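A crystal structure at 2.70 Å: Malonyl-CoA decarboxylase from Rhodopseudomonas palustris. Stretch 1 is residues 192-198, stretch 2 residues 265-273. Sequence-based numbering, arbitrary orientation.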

# COMPACT_ATOMS: atom_id res chain seq x y z
N ARG A 192 10.37 11.08 -23.02
CA ARG A 192 11.52 10.80 -23.87
C ARG A 192 11.31 9.54 -24.71
O ARG A 192 11.83 9.44 -25.82
CB ARG A 192 12.77 10.66 -23.01
CG ARG A 192 14.01 10.27 -23.79
CD ARG A 192 15.26 10.29 -22.92
NE ARG A 192 15.16 9.43 -21.73
CZ ARG A 192 14.66 9.81 -20.56
NH1 ARG A 192 14.61 8.96 -19.54
NH2 ARG A 192 14.21 11.06 -20.40
N TYR A 193 10.52 8.60 -24.19
CA TYR A 193 10.22 7.33 -24.86
C TYR A 193 8.99 7.38 -25.79
O TYR A 193 8.68 6.39 -26.45
CB TYR A 193 9.96 6.22 -23.83
CG TYR A 193 11.01 6.01 -22.77
CD1 TYR A 193 10.73 5.24 -21.64
CD2 TYR A 193 12.29 6.57 -22.87
CE1 TYR A 193 11.67 5.02 -20.65
CE2 TYR A 193 13.25 6.36 -21.89
CZ TYR A 193 12.93 5.58 -20.78
OH TYR A 193 13.87 5.37 -19.80
N GLU A 194 8.28 8.51 -25.81
CA GLU A 194 7.09 8.63 -26.65
C GLU A 194 7.43 8.39 -28.12
O GLU A 194 8.34 9.03 -28.66
CB GLU A 194 6.44 10.01 -26.48
CG GLU A 194 5.21 10.25 -27.37
CD GLU A 194 4.06 9.29 -27.09
OE1 GLU A 194 3.20 9.12 -27.98
OE2 GLU A 194 4.00 8.72 -25.98
N GLN A 195 6.68 7.48 -28.76
CA GLN A 195 6.88 7.13 -30.17
C GLN A 195 6.06 7.97 -31.15
O GLN A 195 6.56 8.92 -31.74
CB GLN A 195 6.57 5.65 -30.38
CG GLN A 195 7.45 4.72 -29.56
CD GLN A 195 8.93 5.02 -29.74
OE1 GLN A 195 9.46 4.98 -30.85
NE2 GLN A 195 9.61 5.31 -28.63
N VAL A 196 4.79 7.59 -31.32
CA VAL A 196 3.90 8.33 -32.21
C VAL A 196 3.85 9.82 -31.87
O VAL A 196 4.64 10.61 -32.39
CB VAL A 196 2.47 7.76 -32.16
CG1 VAL A 196 2.30 6.63 -33.18
CG2 VAL A 196 2.18 7.24 -30.76
N HIS A 197 2.93 10.19 -30.98
CA HIS A 197 2.74 11.58 -30.56
C HIS A 197 4.02 12.38 -30.36
O HIS A 197 5.08 11.82 -30.07
CB HIS A 197 1.91 11.62 -29.27
CG HIS A 197 0.60 10.92 -29.38
ND1 HIS A 197 -0.40 11.33 -30.24
CD2 HIS A 197 0.12 9.82 -28.75
CE1 HIS A 197 -1.43 10.52 -30.13
NE2 HIS A 197 -1.15 9.59 -29.24
N THR A 198 3.91 13.70 -30.53
CA THR A 198 5.04 14.61 -30.36
C THR A 198 4.92 15.27 -28.99
O THR A 198 3.87 15.82 -28.65
CB THR A 198 5.04 15.73 -31.44
OG1 THR A 198 5.10 15.14 -32.75
CG2 THR A 198 6.25 16.65 -31.25
N PHE A 265 -4.61 -0.87 -30.38
CA PHE A 265 -3.20 -0.73 -30.08
C PHE A 265 -2.59 -0.10 -31.30
O PHE A 265 -2.74 -0.61 -32.40
CB PHE A 265 -2.61 -2.12 -29.85
CG PHE A 265 -3.24 -2.83 -28.72
CD1 PHE A 265 -2.92 -2.49 -27.41
CD2 PHE A 265 -4.23 -3.77 -28.94
CE1 PHE A 265 -3.58 -3.06 -26.35
CE2 PHE A 265 -4.91 -4.35 -27.88
CZ PHE A 265 -4.58 -4.00 -26.58
N TYR A 266 -1.90 1.02 -31.14
CA TYR A 266 -1.32 1.64 -32.31
C TYR A 266 0.13 1.98 -32.12
O TYR A 266 0.76 2.58 -32.99
CB TYR A 266 -2.15 2.87 -32.71
CG TYR A 266 -2.09 4.02 -31.75
CD1 TYR A 266 -1.08 4.98 -31.86
CD2 TYR A 266 -3.05 4.16 -30.74
CE1 TYR A 266 -1.03 6.06 -30.98
CE2 TYR A 266 -3.00 5.25 -29.85
CZ TYR A 266 -1.98 6.19 -29.98
OH TYR A 266 -1.93 7.26 -29.12
N SER A 267 0.66 1.58 -30.96
CA SER A 267 2.07 1.80 -30.62
C SER A 267 2.53 0.88 -29.51
O SER A 267 1.93 0.87 -28.44
CB SER A 267 2.30 3.23 -30.17
OG SER A 267 3.68 3.45 -29.94
N ILE A 268 3.57 0.10 -29.77
CA ILE A 268 4.11 -0.80 -28.76
C ILE A 268 5.61 -0.65 -28.82
O ILE A 268 6.20 -0.90 -29.86
CB ILE A 268 3.77 -2.25 -29.04
CG1 ILE A 268 2.26 -2.44 -28.98
CG2 ILE A 268 4.43 -3.14 -28.00
CD1 ILE A 268 1.86 -3.87 -29.01
N SER A 269 6.24 -0.23 -27.72
CA SER A 269 7.69 -0.02 -27.74
C SER A 269 8.50 -0.55 -26.58
O SER A 269 8.05 -0.53 -25.44
CB SER A 269 7.99 1.47 -27.91
OG SER A 269 6.91 2.26 -27.47
N ASN A 270 9.70 -1.06 -26.90
CA ASN A 270 10.63 -1.57 -25.90
C ASN A 270 11.52 -0.38 -25.58
O ASN A 270 12.23 0.09 -26.46
CB ASN A 270 11.48 -2.68 -26.47
CG ASN A 270 11.32 -3.98 -25.71
OD1 ASN A 270 10.30 -4.66 -25.85
ND2 ASN A 270 12.32 -4.31 -24.88
N THR A 271 11.51 0.10 -24.34
CA THR A 271 12.25 1.32 -24.01
C THR A 271 13.72 1.25 -23.69
O THR A 271 14.40 2.27 -23.72
CB THR A 271 11.58 2.08 -22.87
OG1 THR A 271 11.91 1.45 -21.62
CG2 THR A 271 10.07 2.09 -23.06
N GLN A 272 14.21 0.07 -23.37
CA GLN A 272 15.61 -0.05 -23.01
C GLN A 272 16.42 -0.79 -24.06
O GLN A 272 16.34 -2.02 -24.17
CB GLN A 272 15.75 -0.78 -21.66
CG GLN A 272 14.89 -0.21 -20.55
CD GLN A 272 15.15 1.26 -20.30
OE1 GLN A 272 14.26 2.09 -20.44
NE2 GLN A 272 16.38 1.58 -19.93
N GLN A 273 17.20 -0.04 -24.83
CA GLN A 273 18.08 -0.59 -25.85
C GLN A 273 18.83 -1.83 -25.35
O GLN A 273 18.90 -2.85 -26.05
CB GLN A 273 19.08 0.47 -26.29
CG GLN A 273 18.56 1.33 -27.42
CD GLN A 273 18.25 0.50 -28.66
OE1 GLN A 273 17.51 0.94 -29.55
NE2 GLN A 273 18.82 -0.71 -28.73

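The most striking feature of this contact is a very short hydrogen bond, 2.5 Å from H197 NE2 to Y266 OH. Histidine and tyrosine suit such a link because an imidazole nitrogen and a phenol oxygen can each give or accept a proton; here either could be the donor. Neither residue aims its CA-to-CB bond at the other stretch. Both point it sideways, and the length of the side chains brings their ends together, with chi1 of H197 in m and that of Y266 in p. The hydroxyl lies at the edge of the imidazole, near its plane, where the nitrogen's lone pair or N-H must point. The two ring planes stand at 86°, their centroids 5.7 Å apart, so the rings meet through their polar tips rather than by overlapping.

The same tyrosine also serves an apolar neighbor. V196 CG2 approaches Y266 CE1 to 3.4 Å, at the ring's edge and near its plane, and the same methyl lies 4.1 Å from S267 CB. Valine, branched at CB and pointed toward the strand, fills this space without needing a polar partner. Y266 thus offers carbon to V196 and oxygen to H197, and it is buried.

Along the strand, side chains alternate: S267 and S269 point toward stretch 1, whereas I268 points away. The small serines leave room for Q195, whose CB is 3.7 Å from S267 OG and whose CG is 3.3 Å from S269 OG. These are carbon-to-oxygen contacts, and both hydroxyls find hydrogen bonds elsewhere in the structure. With chi1 and chi2 both in m, Q195 folds back so that its NE2 donates to Y193 O at 2.6 Å. That bond ties the loop to the end of the helix while the aliphatic part of the glutamine packs on the serines.

At the far end, Y193 supplies a broad aromatic surface. T271 CB sits over one face, 3.9 Å from the ring centroid and 28° off the normal, in a CH-pi contact; its closest approach is 3.5 Å, to Y193 CD1. Threonine suits this place because its CB carries a hydrogen for the ring, while OG1 is hydrogen-bonded elsewhere.

Together the stretches bury 376 Å², summed over both sides. Y266 and Y193 contribute the largest shares, 65 and 64 Å², so two tyrosines, one from each stretch, anchor a modest interface.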